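Local coordinates for protein maquette-3 (Escherichia coli, PDB 6Z0C) that is an artificial four-helix bundle, designed to carry buried charged networks within a hydrophobic core and probably serving as a test of ion-pair stabilization, at residues Ile38-Ser46 with Leu58-Glu66. Numbering follows the deposited sequence.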
# COMPACT_ATOMS: atom_id res chain seq x y z
N ILE A 38 -16.44 6.80 8.98
CA ILE A 38 -16.78 8.02 8.19
C ILE A 38 -18.00 7.75 7.31
O ILE A 38 -18.83 8.66 7.19
CB ILE A 38 -15.55 8.53 7.42
CG1 ILE A 38 -14.62 9.29 8.37
CG2 ILE A 38 -15.96 9.39 6.22
CD1 ILE A 38 -13.25 9.57 7.82
N ILE A 39 -18.14 6.54 6.74
CA ILE A 39 -19.36 6.15 5.96
C ILE A 39 -20.60 6.37 6.84
O ILE A 39 -21.59 6.93 6.34
CB ILE A 39 -19.27 4.69 5.44
CG1 ILE A 39 -18.26 4.57 4.30
CG2 ILE A 39 -20.65 4.19 5.03
CD1 ILE A 39 -18.21 3.22 3.64
N LYS A 40 -20.55 5.93 8.10
CA LYS A 40 -21.69 6.05 9.04
C LYS A 40 -21.97 7.53 9.33
O LYS A 40 -23.16 7.90 9.37
CB LYS A 40 -21.42 5.24 10.31
CG LYS A 40 -21.31 3.74 10.09
CD LYS A 40 -20.96 2.96 11.34
CE LYS A 40 -22.04 3.04 12.40
NZ LYS A 40 -21.82 2.05 13.47
N GLN A 41 -20.92 8.34 9.48
CA GLN A 41 -21.02 9.82 9.70
C GLN A 41 -21.64 10.49 8.47
O GLN A 41 -22.49 11.39 8.65
CB GLN A 41 -19.64 10.43 9.97
CG GLN A 41 -19.11 10.18 11.37
CD GLN A 41 -17.78 10.85 11.57
OE1 GLN A 41 -16.75 10.20 11.70
NE2 GLN A 41 -17.79 12.18 11.57
N LEU A 42 -21.21 10.10 7.26
CA LEU A 42 -21.76 10.62 5.98
C LEU A 42 -23.25 10.29 5.89
O LEU A 42 -24.03 11.18 5.53
CB LEU A 42 -21.00 10.01 4.80
CG LEU A 42 -19.79 10.78 4.30
CD1 LEU A 42 -19.02 9.95 3.29
CD2 LEU A 42 -20.20 12.12 3.70
N ARG A 43 -23.61 9.03 6.17
CA ARG A 43 -25.02 8.57 6.10
C ARG A 43 -25.87 9.38 7.09
O ARG A 43 -26.94 9.87 6.68
CB ARG A 43 -25.12 7.06 6.37
CG ARG A 43 -26.53 6.51 6.29
CD ARG A 43 -27.18 6.74 4.94
NE ARG A 43 -28.56 6.31 4.89
CZ ARG A 43 -28.99 5.14 4.43
NH1 ARG A 43 -28.14 4.23 3.97
NH2 ARG A 43 -30.29 4.88 4.44
N GLU A 44 -25.40 9.55 8.33
CA GLU A 44 -26.11 10.32 9.38
C GLU A 44 -26.28 11.77 8.92
O GLU A 44 -27.41 12.28 8.99
CB GLU A 44 -25.37 10.24 10.71
CG GLU A 44 -26.02 11.06 11.81
CD GLU A 44 -25.71 10.62 13.24
OE1 GLU A 44 -24.96 9.65 13.41
OE2 GLU A 44 -26.24 11.26 14.17
N ALA A 45 -25.20 12.41 8.46
CA ALA A 45 -25.20 13.82 7.97
C ALA A 45 -26.19 13.95 6.80
O ALA A 45 -26.95 14.92 6.77
CB ALA A 45 -23.81 14.25 7.59
N SER A 46 -26.17 12.98 5.88
CA SER A 46 -27.07 12.92 4.69
C SER A 46 -28.54 12.85 5.13
O SER A 46 -29.37 13.58 4.55
CB SER A 46 -26.71 11.76 3.82
OG SER A 46 -27.51 11.76 2.65
N LEU A 58 -23.48 15.08 -0.10
CA LEU A 58 -23.23 14.00 0.89
C LEU A 58 -23.64 12.65 0.30
O LEU A 58 -22.86 11.68 0.46
CB LEU A 58 -24.00 14.31 2.18
CG LEU A 58 -23.56 15.57 2.92
CD1 LEU A 58 -24.52 15.88 4.07
CD2 LEU A 58 -22.14 15.43 3.44
N GLN A 59 -24.80 12.57 -0.35
CA GLN A 59 -25.34 11.30 -0.92
C GLN A 59 -24.42 10.79 -2.04
O GLN A 59 -24.15 9.58 -2.06
CB GLN A 59 -26.78 11.46 -1.41
CG GLN A 59 -27.81 10.96 -0.40
CD GLN A 59 -29.24 11.26 -0.78
OE1 GLN A 59 -29.51 11.92 -1.78
NE2 GLN A 59 -30.16 10.78 0.03
N LYS A 60 -23.96 11.65 -2.93
CA LYS A 60 -23.15 11.18 -4.09
C LYS A 60 -21.77 10.74 -3.57
O LYS A 60 -21.24 9.75 -4.11
CB LYS A 60 -23.15 12.19 -5.25
CG LYS A 60 -22.35 13.46 -5.08
CD LYS A 60 -22.24 14.26 -6.37
CE LYS A 60 -22.42 15.75 -6.20
NZ LYS A 60 -21.26 16.37 -5.52
N GLN A 61 -21.24 11.36 -2.50
CA GLN A 61 -19.95 10.94 -1.89
C GLN A 61 -20.12 9.58 -1.19
O GLN A 61 -19.16 8.79 -1.20
CB GLN A 61 -19.43 11.99 -0.90
CG GLN A 61 -18.16 11.57 -0.18
CD GLN A 61 -17.00 11.29 -1.12
OE1 GLN A 61 -16.98 11.74 -2.26
NE2 GLN A 61 -16.04 10.53 -0.62
N LEU A 62 -21.29 9.33 -0.59
CA LEU A 62 -21.61 8.06 0.10
C LEU A 62 -21.42 6.88 -0.87
O LEU A 62 -20.79 5.88 -0.46
CB LEU A 62 -23.05 8.15 0.62
CG LEU A 62 -23.48 7.08 1.63
CD1 LEU A 62 -22.49 6.94 2.77
CD2 LEU A 62 -24.86 7.41 2.17
N GLU A 63 -21.89 7.01 -2.11
CA GLU A 63 -21.75 5.97 -3.17
C GLU A 63 -20.26 5.70 -3.45
O GLU A 63 -19.88 4.52 -3.54
CB GLU A 63 -22.42 6.39 -4.48
CG GLU A 63 -23.89 6.73 -4.33
CD GLU A 63 -24.65 6.78 -5.65
OE1 GLU A 63 -25.90 6.72 -5.60
OE2 GLU A 63 -24.00 6.89 -6.71
N LEU A 64 -19.46 6.75 -3.62
CA LEU A 64 -18.00 6.66 -3.91
C LEU A 64 -17.30 5.97 -2.73
O LEU A 64 -16.40 5.16 -2.97
CB LEU A 64 -17.44 8.06 -4.18
CG LEU A 64 -15.92 8.22 -4.13
CD1 LEU A 64 -15.21 7.23 -5.05
CD2 LEU A 64 -15.51 9.64 -4.50
N GLU A 65 -17.73 6.27 -1.50
CA GLU A 65 -17.11 5.76 -0.25
C GLU A 65 -17.13 4.22 -0.24
O GLU A 65 -16.11 3.62 0.15
CB GLU A 65 -17.85 6.34 0.96
CG GLU A 65 -16.94 6.57 2.15
CD GLU A 65 -15.99 7.74 2.03
OE1 GLU A 65 -16.44 8.84 1.63
OE2 GLU A 65 -14.80 7.56 2.35
N GLU A 66 -18.25 3.61 -0.64
CA GLU A 66 -18.40 2.13 -0.62
C GLU A 66 -17.38 1.50 -1.58
O GLU A 66 -16.80 0.46 -1.22
CB GLU A 66 -19.84 1.73 -0.96
CG GLU A 66 -20.84 2.05 0.15
CD GLU A 66 -20.76 1.17 1.39
OE1 GLU A 66 -21.43 1.51 2.39
OE2 GLU A 66 -20.05 0.14 1.36
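Leu42 fits as a knob into the hole formed by Leu58, Gln61, Leu62 and Glu65, the tight part of the antiparallel packing between helices 4-48 and 52-99; the axes of 38-46 and 58-66 come within 9.3 Å. The branches of Leu42 divide the work: CD2 meets Leu58 CD2 at 3.8 Å, while CD1 rests 3.3 Å from Glu65 OE1. One turn back, the side chains of Ile39 and Glu65 run antiparallel alongside one another, with Ile39 CG1 modelled doubtfully close to Glu65 CG (3.2 Å). A bend at chi2 (73°) turns the Glu65 carboxylate back toward Gln61, one turn earlier, where Gln61 NE2 donates to OE1 at 2.8 Å from above the carboxylate plane; Lys35 and Lys162 form salt bridges to OE2. Phe139 and Leu158 of the other two helices close over Leu42.

The solvent side, with Arg43 and Gln59, is looser. Leu62 CD2 touches the aliphatic CD of Arg43 at 3.7 Å, but the guanidinium turns to Glu47, and the buried Ser46 OG meets Gln59 through CG rather than its amide. A leucine in place of Glu65 would probably leave the two lysines without their shared anion and Gln61 NE2 without its acceptor. No hydrogen bond spans the two segments, so van der Waals contact, largely apolar, joins them directly, while the buried carboxylate ties helix 52-99 into a charged network reaching helices 4-48 and 152-194.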